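Local coordinates for nucleoside-diphosphate-sugar pyrophosphorylase (PDB 4EVW), which probably transfers a nucleotidyl group from a nucleoside triphosphate to a sugar phosphate, yielding a nucleoside-diphosphate sugar and pyrophosphate, at residues M1-M6 with G107-F112; H129-L134 with K215-H220; A147-A152 with S167-T172; Y175-K180 with P207-L212. The protein carries 1 engineered substitution. All coordinates share one frame; numbering follows the deposited sequence.

Contact 1: M1-M6 with G107-F112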
loop_
_atom_site.group_PDB
_atom_site.type_symbol
_atom_site.label_atom_id
_atom_site.label_comp_id
_atom_site.label_asym_id
_atom_site.label_seq_id
_atom_site.Cartn_x
_atom_site.Cartn_y
_atom_site.Cartn_z
HETATM N N MSE A 1 12.067 -3.209 1.062
HETATM C CA MSE A 1 11.409 -3.580 -0.219
HETATM C C MSE A 1 10.068 -2.882 -0.360
HETATM O O MSE A 1 9.242 -2.908 0.558
HETATM C CB MSE A 1 11.191 -5.095 -0.287
HETATM C CG MSE A 1 10.525 -5.538 -1.569
HETATM SE SE MSE A 1 10.411 -7.456 -1.730
HETATM C CE MSE A 1 12.290 -7.861 -1.981
ATOM N N ILE A 2 9.855 -2.262 -1.516
ATOM C CA ILE A 2 8.613 -1.551 -1.787
ATOM C C ILE A 2 7.667 -2.557 -2.435
ATOM O O ILE A 2 7.980 -3.132 -3.477
ATOM C CB ILE A 2 8.851 -0.379 -2.749
ATOM C CG1 ILE A 2 9.942 0.544 -2.192
ATOM C CG2 ILE A 2 7.556 0.398 -2.953
ATOM C CD1 ILE A 2 9.500 1.396 -1.032
ATOM N N VAL A 3 6.517 -2.769 -1.807
ATOM C CA VAL A 3 5.545 -3.738 -2.299
ATOM C C VAL A 3 4.293 -3.024 -2.784
ATOM O O VAL A 3 3.682 -2.251 -2.044
ATOM C CB VAL A 3 5.155 -4.726 -1.182
ATOM C CG1 VAL A 3 4.130 -5.732 -1.702
ATOM C CG2 VAL A 3 6.405 -5.442 -0.662
ATOM N N ILE A 4 3.907 -3.282 -4.024
ATOM C CA ILE A 4 2.721 -2.641 -4.551
ATOM C C ILE A 4 1.665 -3.655 -4.945
ATOM O O ILE A 4 1.782 -4.320 -5.976
ATOM C CB ILE A 4 3.014 -1.791 -5.804
ATOM C CG1 ILE A 4 4.307 -0.993 -5.629
ATOM C CG2 ILE A 4 1.836 -0.828 -6.042
ATOM C CD1 ILE A 4 4.166 0.242 -4.773
ATOM N N PRO A 5 0.674 -3.830 -4.112
ATOM C CA PRO A 5 -0.419 -4.729 -4.423
ATOM C C PRO A 5 -1.310 -4.082 -5.480
ATOM O O PRO A 5 -1.772 -3.015 -5.277
ATOM C CB PRO A 5 -1.129 -4.872 -3.102
ATOM C CG PRO A 5 -0.757 -3.679 -2.335
ATOM C CD PRO A 5 0.477 -3.111 -2.856
HETATM N N MSE A 6 -1.499 -4.710 -6.610
HETATM C CA MSE A 6 -2.308 -4.124 -7.642
HETATM C C MSE A 6 -3.056 -5.190 -8.392
HETATM O O MSE A 6 -3.085 -5.164 -9.556
HETATM C CB MSE A 6 -1.472 -3.285 -8.601
HETATM C CG MSE A 6 -0.109 -3.817 -8.888
HETATM SE SE MSE A 6 0.995 -2.787 -10.160
HETATM C CE MSE A 6 -0.152 -2.704 -11.668
ATOM N N GLY A 107 13.828 -8.823 4.908
ATOM C CA GLY A 107 13.880 -7.444 5.353
ATOM C C GLY A 107 12.547 -6.747 5.526
ATOM O O GLY A 107 11.499 -7.381 5.661
ATOM N N SER A 108 12.598 -5.423 5.518
ATOM C CA SER A 108 11.408 -4.614 5.697
ATOM C C SER A 108 10.539 -4.612 4.451
ATOM O O SER A 108 10.999 -4.935 3.354
ATOM C CB SER A 108 11.810 -3.170 6.001
ATOM O OG SER A 108 12.398 -2.574 4.857
ATOM N N ILE A 109 9.267 -4.289 4.630
ATOM C CA ILE A 109 8.396 -4.145 3.482
ATOM C C ILE A 109 7.595 -2.873 3.673
ATOM O O ILE A 109 7.117 -2.562 4.767
ATOM C CB ILE A 109 7.444 -5.336 3.237
ATOM C CG1 ILE A 109 6.571 -5.597 4.452
ATOM C CG2 ILE A 109 8.246 -6.574 2.837
ATOM C CD1 ILE A 109 5.470 -6.589 4.138
ATOM N N THR A 110 7.491 -2.126 2.587
ATOM C CA THR A 110 6.769 -0.869 2.568
ATOM C C THR A 110 5.654 -1.054 1.564
ATOM O O THR A 110 5.894 -1.065 0.359
ATOM C CB THR A 110 7.704 0.257 2.123
ATOM O OG1 THR A 110 8.784 0.358 3.056
ATOM C CG2 THR A 110 6.966 1.579 2.061
ATOM N N VAL A 111 4.436 -1.227 2.061
ATOM C CA VAL A 111 3.295 -1.436 1.178
ATOM C C VAL A 111 2.726 -0.103 0.743
ATOM O O VAL A 111 2.520 0.790 1.555
ATOM C CB VAL A 111 2.193 -2.251 1.877
ATOM C CG1 VAL A 111 1.049 -2.532 0.901
ATOM C CG2 VAL A 111 2.780 -3.541 2.416
ATOM N N PHE A 112 2.464 0.024 -0.550
ATOM C CA PHE A 112 1.935 1.263 -1.089
ATOM C C PHE A 112 0.926 0.892 -2.167
ATOM O O PHE A 112 0.940 -0.227 -2.666
ATOM C CB PHE A 112 3.081 2.063 -1.693
ATOM C CG PHE A 112 2.709 3.458 -2.081
ATOM C CD1 PHE A 112 2.286 4.371 -1.121
ATOM C CD2 PHE A 112 2.798 3.865 -3.405
ATOM C CE1 PHE A 112 1.959 5.679 -1.478
ATOM C CE2 PHE A 112 2.474 5.166 -3.774
ATOM C CZ PHE A 112 2.055 6.075 -2.811
HETATM O O HOH W 1 10.873 -1.041 2.492
#
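Met1 to Ile4 run beside Ile109 to Phe112 as parallel strands, with Ile2 level with Thr110 and Val3 with Val111. Three backbone bonds stitch them together. Thr110 N gives to Met1 O at 2.8 Å. Val3 N gives to Thr110 O, and Phe112 N to Val3 O at 3.0 Å. The axes of 2-5 and 109-111 are turned 35° against each other, a marked twist. At the chain start, Met1 N gives a fourth bond to Ser108 O at 3.1 Å, rising 49° out of the carbonyl plane, and is also bonded to Tyr105 OH.

This pair belongs to the central, Rossmann-like part of the mixed sheet: strand 2-5 has strand 49-54 as its other parallel neighbour, and strand 109-111 is flanked by the antiparallel strand 174-177. The order fits a sugar nucleotidyltransferase fold.

Water supplies the second kind of link. One molecule accepts from Met1 N at 2.9 Å and also binds Ser108 OG and Thr110 OG1; the threonine hydroxyl has a further partner in His176 ND1.

Apolar contacts form on both faces. Ile2 and Thr110 lie side by side, CD1 of the isoleucine against CB of the threonine at 3.8 Å. On the same face Ile4 turns CD1 back (chi2 -78°) to touch Phe112 CB at 3.7 Å, near the plane of the phenylalanine ring at its edge. On the other face Val3 CG2 meets Ile109 CB at 4.0 Å, while Pro5 crosses Val111 at about a right angle, both touching Val91 of helix 87-100.

Contact 2: H129-L134 with K215-H220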
loop_
_atom_site.group_PDB
_atom_site.type_symbol
_atom_site.label_atom_id
_atom_site.label_comp_id
_atom_site.label_asym_id
_atom_site.label_seq_id
_atom_site.Cartn_x
_atom_site.Cartn_y
_atom_site.Cartn_z
ATOM N N HIS A 129 13.689 3.678 13.795
ATOM C CA HIS A 129 13.529 3.563 15.243
ATOM C C HIS A 129 12.159 3.033 15.654
ATOM O O HIS A 129 11.609 3.441 16.679
ATOM C CB HIS A 129 13.756 4.933 15.882
ATOM C CG HIS A 129 15.092 5.528 15.565
ATOM N ND1 HIS A 129 16.261 5.086 16.148
ATOM C CD2 HIS A 129 15.449 6.502 14.697
ATOM C CE1 HIS A 129 17.281 5.763 15.652
ATOM N NE2 HIS A 129 16.815 6.629 14.768
ATOM N N SER A 130 11.612 2.126 14.856
ATOM C CA SER A 130 10.298 1.558 15.136
ATOM C C SER A 130 10.173 0.198 14.473
ATOM O O SER A 130 10.973 -0.152 13.606
ATOM C CB SER A 130 9.198 2.487 14.611
ATOM O OG SER A 130 9.298 2.660 13.206
ATOM N N ASP A 131 9.171 -0.573 14.880
ATOM C CA ASP A 131 8.959 -1.884 14.283
ATOM C C ASP A 131 8.093 -1.727 13.039
ATOM O O ASP A 131 7.971 -2.650 12.227
ATOM C CB ASP A 131 8.291 -2.828 15.288
ATOM C CG ASP A 131 9.227 -3.216 16.424
ATOM O OD1 ASP A 131 10.352 -3.673 16.128
ATOM O OD2 ASP A 131 8.842 -3.071 17.604
ATOM N N GLY A 132 7.497 -0.547 12.897
ATOM C CA GLY A 132 6.655 -0.273 11.746
ATOM C C GLY A 132 5.997 1.084 11.899
ATOM O O GLY A 132 5.937 1.631 12.997
ATOM N N TYR A 133 5.519 1.654 10.805
ATOM C CA TYR A 133 4.853 2.940 10.909
ATOM C C TYR A 133 3.862 3.141 9.786
ATOM O O TYR A 133 3.993 2.561 8.705
ATOM C CB TYR A 133 5.870 4.096 10.929
ATOM C CG TYR A 133 6.324 4.569 9.566
ATOM C CD1 TYR A 133 7.402 3.969 8.911
ATOM C CD2 TYR A 133 5.657 5.609 8.923
ATOM C CE1 TYR A 133 7.806 4.409 7.645
ATOM C CE2 TYR A 133 6.046 6.050 7.669
ATOM C CZ TYR A 133 7.116 5.449 7.034
ATOM O OH TYR A 133 7.492 5.904 5.792
ATOM N N LEU A 134 2.857 3.959 10.066
ATOM C CA LEU A 134 1.819 4.279 9.100
ATOM C C LEU A 134 1.982 5.737 8.745
ATOM O O LEU A 134 2.075 6.586 9.628
ATOM C CB LEU A 134 0.420 4.090 9.705
ATOM C CG LEU A 134 -0.018 2.689 10.126
ATOM C CD1 LEU A 134 0.365 2.429 11.581
ATOM C CD2 LEU A 134 -1.531 2.578 9.943
ATOM N N LYS A 215 0.922 -7.277 20.536
ATOM C CA LYS A 215 2.091 -8.077 20.880
ATOM C C LYS A 215 3.220 -7.236 21.449
ATOM O O LYS A 215 4.292 -7.748 21.755
ATOM C CB LYS A 215 2.583 -8.863 19.663
ATOM C CG LYS A 215 1.777 -10.126 19.406
ATOM C CD LYS A 215 2.277 -10.882 18.187
ATOM C CE LYS A 215 2.017 -10.108 16.905
ATOM N NZ LYS A 215 1.111 -10.853 15.986
ATOM N N GLY A 216 2.977 -5.939 21.584
ATOM C CA GLY A 216 3.984 -5.066 22.154
ATOM C C GLY A 216 4.999 -4.467 21.205
ATOM O O GLY A 216 5.988 -3.891 21.657
ATOM N N LEU A 217 4.781 -4.592 19.898
ATOM C CA LEU A 217 5.727 -4.013 18.958
ATOM C C LEU A 217 5.563 -2.503 18.975
ATOM O O LEU A 217 4.499 -1.982 19.315
ATOM C CB LEU A 217 5.524 -4.565 17.546
ATOM C CG LEU A 217 5.754 -6.074 17.397
ATOM C CD1 LEU A 217 5.979 -6.394 15.920
ATOM C CD2 LEU A 217 6.960 -6.512 18.214
ATOM N N ASN A 218 6.633 -1.815 18.604
ATOM C CA ASN A 218 6.689 -0.362 18.611
ATOM C C ASN A 218 6.213 0.242 17.291
ATOM O O ASN A 218 6.998 0.445 16.371
ATOM C CB ASN A 218 8.133 0.046 18.918
ATOM C CG ASN A 218 8.280 1.519 19.202
ATOM O OD1 ASN A 218 7.321 2.189 19.580
ATOM N ND2 ASN A 218 9.495 2.030 19.046
ATOM N N ILE A 219 4.921 0.548 17.215
ATOM C CA ILE A 219 4.335 1.099 15.997
ATOM C C ILE A 219 4.103 2.605 16.082
ATOM O O ILE A 219 3.535 3.107 17.052
ATOM C CB ILE A 219 2.990 0.397 15.682
ATOM C CG1 ILE A 219 3.199 -1.124 15.609
ATOM C CG2 ILE A 219 2.407 0.942 14.382
ATOM C CD1 ILE A 219 4.231 -1.580 14.568
ATOM N N HIS A 220 4.542 3.328 15.056
ATOM C CA HIS A 220 4.387 4.779 15.035
ATOM C C HIS A 220 3.665 5.284 13.805
ATOM O O HIS A 220 3.296 4.517 12.919
ATOM C CB HIS A 220 5.763 5.448 15.086
ATOM C CG HIS A 220 6.443 5.328 16.411
ATOM N ND1 HIS A 220 6.678 6.414 17.226
ATOM C CD2 HIS A 220 6.922 4.249 17.076
ATOM C CE1 HIS A 220 7.270 6.011 18.336
ATOM N NE2 HIS A 220 7.429 4.702 18.270
#
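Asp131 to Leu134 pair in parallel with Asn218 to His220, Gly132 level with Ile219 and Tyr133 with His220, through Asp131 N to Asn218 O, His220 N to Gly132 O and Leu134 N to His220 O. The Asp131 side chain adds a further bond just before the strand begins. Its CG stands beside its own backbone N (chi1 -70°), and OD2 takes Asn218 N on its anti lone pair at 2.7 Å, nearly straight at 173°. Asp131 and Asn218 therefore grip each other twice, and the carboxylate stands almost perpendicular to the asparagine amide.

Residues 215-218 lead out of helix 208-214, closed at Gly216 by a Schellman motif, into strand 219-223, which joins the mixed sheet alongside strand 132-138. On the face that carries Ile219, its CD1 lies 3.9 Å from CA of Gly132, which has no side chain. Ile219 CG2 meets Leu134 CD1 at 3.8 Å, and Tyr209 of the helix packs on both residues. On the other face, His220 CD2 approaches Ser130 CB, its NE2 reaches Asn218 OD1 in a weak bond, and its ND1 is held by Thr155 OG1; Asn218 OD1 is also bonded to Lys156 NZ.

Contact 3: A147-A152 with S167-T172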
loop_
_atom_site.group_PDB
_atom_site.type_symbol
_atom_site.label_atom_id
_atom_site.label_comp_id
_atom_site.label_asym_id
_atom_site.label_seq_id
_atom_site.Cartn_x
_atom_site.Cartn_y
_atom_site.Cartn_z
ATOM N N ALA A 147 -5.388 6.017 12.295
ATOM C CA ALA A 147 -4.390 5.592 13.269
ATOM C C ALA A 147 -4.632 6.484 14.487
ATOM O O ALA A 147 -4.730 7.707 14.358
ATOM C CB ALA A 147 -2.978 5.794 12.730
ATOM N N LYS A 148 -4.752 5.868 15.658
ATOM C CA LYS A 148 -5.002 6.609 16.890
ATOM C C LYS A 148 -3.706 6.841 17.662
ATOM O O LYS A 148 -2.980 5.901 17.980
ATOM C CB LYS A 148 -6.003 5.846 17.762
ATOM C CG LYS A 148 -6.407 6.562 19.046
ATOM C CD LYS A 148 -7.407 5.726 19.839
ATOM C CE LYS A 148 -7.812 6.400 21.145
ATOM N NZ LYS A 148 -8.602 5.481 22.018
ATOM N N PRO A 149 -3.396 8.108 17.971
ATOM C CA PRO A 149 -2.177 8.455 18.709
ATOM C C PRO A 149 -2.293 8.194 20.210
ATOM O O PRO A 149 -3.397 8.150 20.757
ATOM C CB PRO A 149 -2.000 9.937 18.388
ATOM C CG PRO A 149 -3.416 10.421 18.334
ATOM C CD PRO A 149 -4.137 9.318 17.568
ATOM N N GLU A 150 -1.147 8.014 20.864
ATOM C CA GLU A 150 -1.099 7.768 22.303
ATOM C C GLU A 150 -1.358 9.098 23.020
ATOM O O GLU A 150 -2.262 9.196 23.844
ATOM C CB GLU A 150 0.273 7.208 22.687
ATOM C CG GLU A 150 0.337 6.564 24.058
ATOM C CD GLU A 150 1.706 5.983 24.349
ATOM O OE1 GLU A 150 1.774 4.861 24.896
ATOM O OE2 GLU A 150 2.715 6.650 24.034
ATOM N N HIS A 151 -0.548 10.109 22.709
ATOM C CA HIS A 151 -0.714 11.453 23.269
ATOM C C HIS A 151 0.173 12.458 22.545
ATOM O O HIS A 151 1.068 12.078 21.790
ATOM C CB HIS A 151 -0.455 11.490 24.789
ATOM C CG HIS A 151 0.870 10.930 25.210
ATOM N ND1 HIS A 151 2.071 11.522 24.884
ATOM C CD2 HIS A 151 1.176 9.839 25.951
ATOM C CE1 HIS A 151 3.061 10.820 25.407
ATOM N NE2 HIS A 151 2.545 9.794 26.059
ATOM N N ALA A 152 -0.096 13.742 22.755
ATOM C CA ALA A 152 0.668 14.798 22.099
ATOM C C ALA A 152 2.168 14.666 22.345
ATOM O O ALA A 152 2.601 14.379 23.460
ATOM C CB ALA A 152 0.177 16.167 22.569
ATOM N N SER A 167 -9.838 8.683 15.162
ATOM C CA SER A 167 -8.932 9.832 15.240
ATOM C C SER A 167 -9.074 10.636 13.960
ATOM O O SER A 167 -9.916 10.326 13.122
ATOM C CB SER A 167 -7.477 9.366 15.342
ATOM O OG SER A 167 -6.976 9.028 14.055
ATOM N N ASP A 168 -8.257 11.673 13.805
ATOM C CA ASP A 168 -8.304 12.430 12.565
ATOM C C ASP A 168 -6.988 12.296 11.799
ATOM O O ASP A 168 -6.653 13.133 10.964
ATOM C CB ASP A 168 -8.682 13.904 12.798
ATOM C CG ASP A 168 -7.767 14.604 13.762
ATOM O OD1 ASP A 168 -6.922 13.926 14.373
ATOM O OD2 ASP A 168 -7.905 15.837 13.912
ATOM N N LEU A 169 -6.247 11.227 12.090
ATOM C CA LEU A 169 -5.002 10.928 11.384
ATOM C C LEU A 169 -5.373 9.807 10.415
ATOM O O LEU A 169 -5.574 8.663 10.827
ATOM C CB LEU A 169 -3.925 10.441 12.353
ATOM C CG LEU A 169 -3.518 11.430 13.452
ATOM C CD1 LEU A 169 -2.495 10.795 14.366
ATOM C CD2 LEU A 169 -2.961 12.693 12.817
ATOM N N CYS A 170 -5.458 10.142 9.132
ATOM C CA CYS A 170 -5.851 9.178 8.106
ATOM C C CYS A 170 -4.688 8.632 7.299
ATOM O O CYS A 170 -3.783 9.373 6.912
ATOM C CB CYS A 170 -6.850 9.834 7.158
ATOM S SG CYS A 170 -8.128 10.759 8.035
ATOM N N SER A 171 -4.734 7.332 7.022
ATOM C CA SER A 171 -3.675 6.686 6.257
ATOM C C SER A 171 -3.586 7.162 4.816
ATOM O O SER A 171 -4.599 7.345 4.135
ATOM C CB SER A 171 -3.864 5.163 6.264
ATOM O OG SER A 171 -2.928 4.546 5.393
ATOM N N THR A 172 -2.358 7.359 4.350
ATOM C CA THR A 172 -2.114 7.773 2.978
ATOM C C THR A 172 -2.075 6.513 2.121
ATOM O O THR A 172 -2.039 6.586 0.898
ATOM C CB THR A 172 -0.750 8.463 2.828
ATOM O OG1 THR A 172 0.286 7.526 3.151
ATOM C CG2 THR A 172 -0.647 9.674 3.754
#
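Ser167 OG and Ala147 O make the shortest link here, a hydrogen bond of 2.6 Å given by the hydroxyl, which stands 54° out of the carbonyl plane. Beside it, Ala147 N donates to Leu169 O at 3.0 Å. Both polar backbone atoms of Ala147 are thus taken up by the opposite segment, one by a side chain and one by a carbonyl.

Carbon contacts flank these bonds. Leu169 CB lies 3.5 Å from Ala147 O, and its CD1 reaches the Pro149 ring, touching CD at 3.9 Å as the two side chains pass at a slant. Pro149 CD also meets Ser167 CB, at 4.0 Å.

The hydroxyl is itself positioned by an ST turn: OG is held between backbone N and carbonyl carbon (chi1 81°) and accepts from Leu169 N at 3.0 Å. It is acceptor and donor at once, an arrangement that should strengthen both bonds. The contact ties the two-stranded antiparallel unit of strands 146-149 and 157-161 to strand 169-172 of the main mixed sheet.

Further out, Lys148 bonds through its backbone to Ile158 and Gln159. The methyl of Ala147 touches Val157 of the small sheet and Val136 of the large one.

Contact 4: Y175-K180 with P207-L212. Engineered in segment 207-212: Glu211 (natural residue Leu).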
loop_
_atom_site.group_PDB
_atom_site.type_symbol
_atom_site.label_atom_id
_atom_site.label_comp_id
_atom_site.label_asym_id
_atom_site.label_seq_id
_atom_site.Cartn_x
_atom_site.Cartn_y
_atom_site.Cartn_z
ATOM N N TYR A 175 2.065 1.768 4.243
ATOM C CA TYR A 175 2.193 0.999 5.471
ATOM C C TYR A 175 3.558 0.338 5.510
ATOM O O TYR A 175 3.858 -0.529 4.689
ATOM C CB TYR A 175 1.124 -0.091 5.523
ATOM C CG TYR A 175 -0.276 0.427 5.336
ATOM C CD1 TYR A 175 -0.947 0.269 4.122
ATOM C CD2 TYR A 175 -0.934 1.077 6.375
ATOM C CE1 TYR A 175 -2.245 0.747 3.952
ATOM C CE2 TYR A 175 -2.224 1.560 6.218
ATOM C CZ TYR A 175 -2.875 1.392 5.009
ATOM O OH TYR A 175 -4.157 1.862 4.861
ATOM N N HIS A 176 4.375 0.730 6.477
ATOM C CA HIS A 176 5.714 0.184 6.592
ATOM C C HIS A 176 5.836 -0.809 7.742
ATOM O O HIS A 176 5.267 -0.601 8.817
ATOM C CB HIS A 176 6.717 1.327 6.795
ATOM C CG HIS A 176 8.143 0.872 6.866
ATOM N ND1 HIS A 176 8.873 0.530 5.747
ATOM C CD2 HIS A 176 8.968 0.698 7.922
ATOM C CE1 HIS A 176 10.090 0.168 6.114
ATOM N NE2 HIS A 176 10.175 0.260 7.429
ATOM N N PHE A 177 6.566 -1.894 7.490
ATOM C CA PHE A 177 6.839 -2.924 8.493
ATOM C C PHE A 177 8.343 -3.169 8.459
ATOM O O PHE A 177 8.907 -3.432 7.395
ATOM C CB PHE A 177 6.109 -4.230 8.169
ATOM C CG PHE A 177 4.616 -4.088 8.096
ATOM C CD1 PHE A 177 4.013 -3.559 6.966
ATOM C CD2 PHE A 177 3.818 -4.470 9.168
ATOM C CE1 PHE A 177 2.628 -3.410 6.896
ATOM C CE2 PHE A 177 2.430 -4.327 9.112
ATOM C CZ PHE A 177 1.835 -3.796 7.972
ATOM N N ASN A 178 8.992 -3.086 9.616
ATOM C CA ASN A 178 10.439 -3.287 9.677
ATOM C C ASN A 178 10.864 -4.711 9.308
ATOM O O ASN A 178 11.962 -4.916 8.792
ATOM C CB ASN A 178 10.963 -2.935 11.074
ATOM C CG ASN A 178 12.476 -2.886 11.127
ATOM O OD1 ASN A 178 13.113 -2.231 10.300
ATOM N ND2 ASN A 178 13.061 -3.576 12.100
ATOM N N ARG A 179 9.997 -5.688 9.567
ATOM C CA ARG A 179 10.299 -7.087 9.248
ATOM C C ARG A 179 9.155 -7.775 8.516
ATOM O O ARG A 179 8.010 -7.734 8.962
ATOM C CB ARG A 179 10.614 -7.877 10.523
ATOM C CG ARG A 179 11.882 -7.428 11.234
ATOM C CD ARG A 179 12.240 -8.357 12.391
ATOM N NE ARG A 179 13.600 -8.117 12.865
ATOM C CZ ARG A 179 14.612 -8.966 12.707
ATOM N NH1 ARG A 179 14.422 -10.125 12.088
ATOM N NH2 ARG A 179 15.819 -8.651 13.158
ATOM N N LYS A 180 9.476 -8.413 7.394
ATOM C CA LYS A 180 8.477 -9.126 6.606
ATOM C C LYS A 180 7.782 -10.145 7.502
ATOM O O LYS A 180 6.568 -10.327 7.423
ATOM C CB LYS A 180 9.137 -9.861 5.431
ATOM C CG LYS A 180 8.157 -10.650 4.565
ATOM C CD LYS A 180 8.855 -11.643 3.633
ATOM C CE LYS A 180 9.411 -12.841 4.397
ATOM N NZ LYS A 180 9.975 -13.865 3.469
ATOM N N PRO A 207 -5.717 -2.680 9.666
ATOM C CA PRO A 207 -6.096 -3.475 10.843
ATOM C C PRO A 207 -4.984 -4.399 11.355
ATOM O O PRO A 207 -4.949 -4.744 12.536
ATOM C CB PRO A 207 -7.300 -4.277 10.347
ATOM C CG PRO A 207 -7.925 -3.361 9.358
ATOM C CD PRO A 207 -6.736 -2.792 8.607
ATOM N N LEU A 208 -4.079 -4.799 10.464
ATOM C CA LEU A 208 -2.998 -5.696 10.855
ATOM C C LEU A 208 -2.127 -5.122 11.956
ATOM O O LEU A 208 -1.577 -5.865 12.764
ATOM C CB LEU A 208 -2.121 -6.063 9.643
ATOM C CG LEU A 208 -2.839 -6.818 8.524
ATOM C CD1 LEU A 208 -1.828 -7.330 7.492
ATOM C CD2 LEU A 208 -3.614 -7.976 9.124
ATOM N N TYR A 209 -1.999 -3.802 12.005
ATOM C CA TYR A 209 -1.168 -3.197 13.034
ATOM C C TYR A 209 -1.687 -3.464 14.449
ATOM O O TYR A 209 -0.912 -3.486 15.400
ATOM C CB TYR A 209 -1.029 -1.696 12.778
ATOM C CG TYR A 209 -0.074 -1.382 11.649
ATOM C CD1 TYR A 209 1.308 -1.380 11.856
ATOM C CD2 TYR A 209 -0.553 -1.085 10.374
ATOM C CE1 TYR A 209 2.187 -1.081 10.822
ATOM C CE2 TYR A 209 0.319 -0.787 9.330
ATOM C CZ TYR A 209 1.681 -0.782 9.561
ATOM O OH TYR A 209 2.531 -0.448 8.532
ATOM N N ASN A 210 -2.989 -3.688 14.593
ATOM C CA ASN A 210 -3.529 -3.964 15.924
ATOM C C ASN A 210 -2.950 -5.254 16.486
ATOM O O ASN A 210 -2.741 -5.367 17.692
ATOM C CB ASN A 210 -5.058 -4.029 15.891
ATOM C CG ASN A 210 -5.678 -2.676 15.631
ATOM O OD1 ASN A 210 -5.284 -1.683 16.237
ATOM N ND2 ASN A 210 -6.650 -2.626 14.731
ATOM N N GLU A 211 -2.673 -6.220 15.612
ATOM C CA GLU A 211 -2.091 -7.484 16.057
ATOM C C GLU A 211 -0.666 -7.221 16.553
ATOM O O GLU A 211 -0.228 -7.779 17.561
ATOM C CB GLU A 211 -2.060 -8.499 14.902
ATOM C CG GLU A 211 -3.424 -8.838 14.284
ATOM C CD GLU A 211 -4.320 -9.653 15.211
ATOM O OE1 GLU A 211 -3.819 -10.157 16.239
ATOM O OE2 GLU A 211 -5.524 -9.798 14.905
ATOM N N LEU A 212 0.058 -6.361 15.843
ATOM C CA LEU A 212 1.430 -6.035 16.224
ATOM C C LEU A 212 1.482 -5.199 17.504
ATOM O O LEU A 212 2.334 -5.417 18.369
ATOM C CB LEU A 212 2.133 -5.291 15.079
ATOM C CG LEU A 212 2.261 -6.071 13.763
ATOM C CD1 LEU A 212 3.104 -5.282 12.776
ATOM C CD2 LEU A 212 2.901 -7.429 14.026
#
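Phe177 and Tyr209 hold their rings nearly parallel, planes 11° apart and centroids 4.5 Å apart, but slid so that they barely overlap and meet tip to tip. Phe177 CE2 lies over one face of the tyrosine ring toward its rim, and Tyr209 OH in turn sits above the rim of the phenylalanine. Phe177 CZ and Tyr209 CZ come within 3.4 Å. At the edge of the tyrosine ring, in its plane, are Tyr175 CB and His176 O; at the edge of the phenylalanine is Leu212 CD1, 3.8 Å from Phe177 CD2.

This is helix-on-sheet packing of an alpha/beta fold: helix 208-214 lies against strand 174-177 of the mixed sheet, and the axes of 175-177 and 208-212 pass 11.4 Å apart. The space between helix and strand holds the side chains of Phe177 and Tyr209. Tyr209 CG stands anti to its own carbonyl carbon (chi1 -76°), which starts the ring toward the strand. Tyr175 meets it obliquely, CD2 to Tyr209 CE2 at 3.7 Å, and Leu134 from the neighbouring strand packs on both tyrosines. Phe177 takes a further partner, the ring of Tyr183, edge-to-face.

The helix is thereby pinned to the strand's backbone as well as to its side chains. His176 N is bonded to Tyr133 O of the adjacent strand, while Tyr209 OH gives its hydrogen to His176 O at 2.8 Å, arriving from above the carbonyl plane with a C=O...OH angle of 112°.

How the contacts relate
Contacts 1 and 4 are core; contacts 2 and 3 lie further out, about 17 and 18 Å from the chain centre to their own centres, and are only partly buried. All four reach the same mixed sheet. Strand 109-111 of contact 1 neighbours strand 174-177 of contact 4, where Val111 N bonds to Tyr175 O. Helix 208-214 of contact 4 is followed in the chain by strand 219-223 of contact 2, and strand 132-138 links contact 2 to both 174-177 and 169-172. Parallel backbone pairing builds contacts 1 and 2, supplemented by water in the first and a carboxylate in the second. Aromatic packing dominates contact 4, whereas a serine hydroxyl anchors the smaller contact 3.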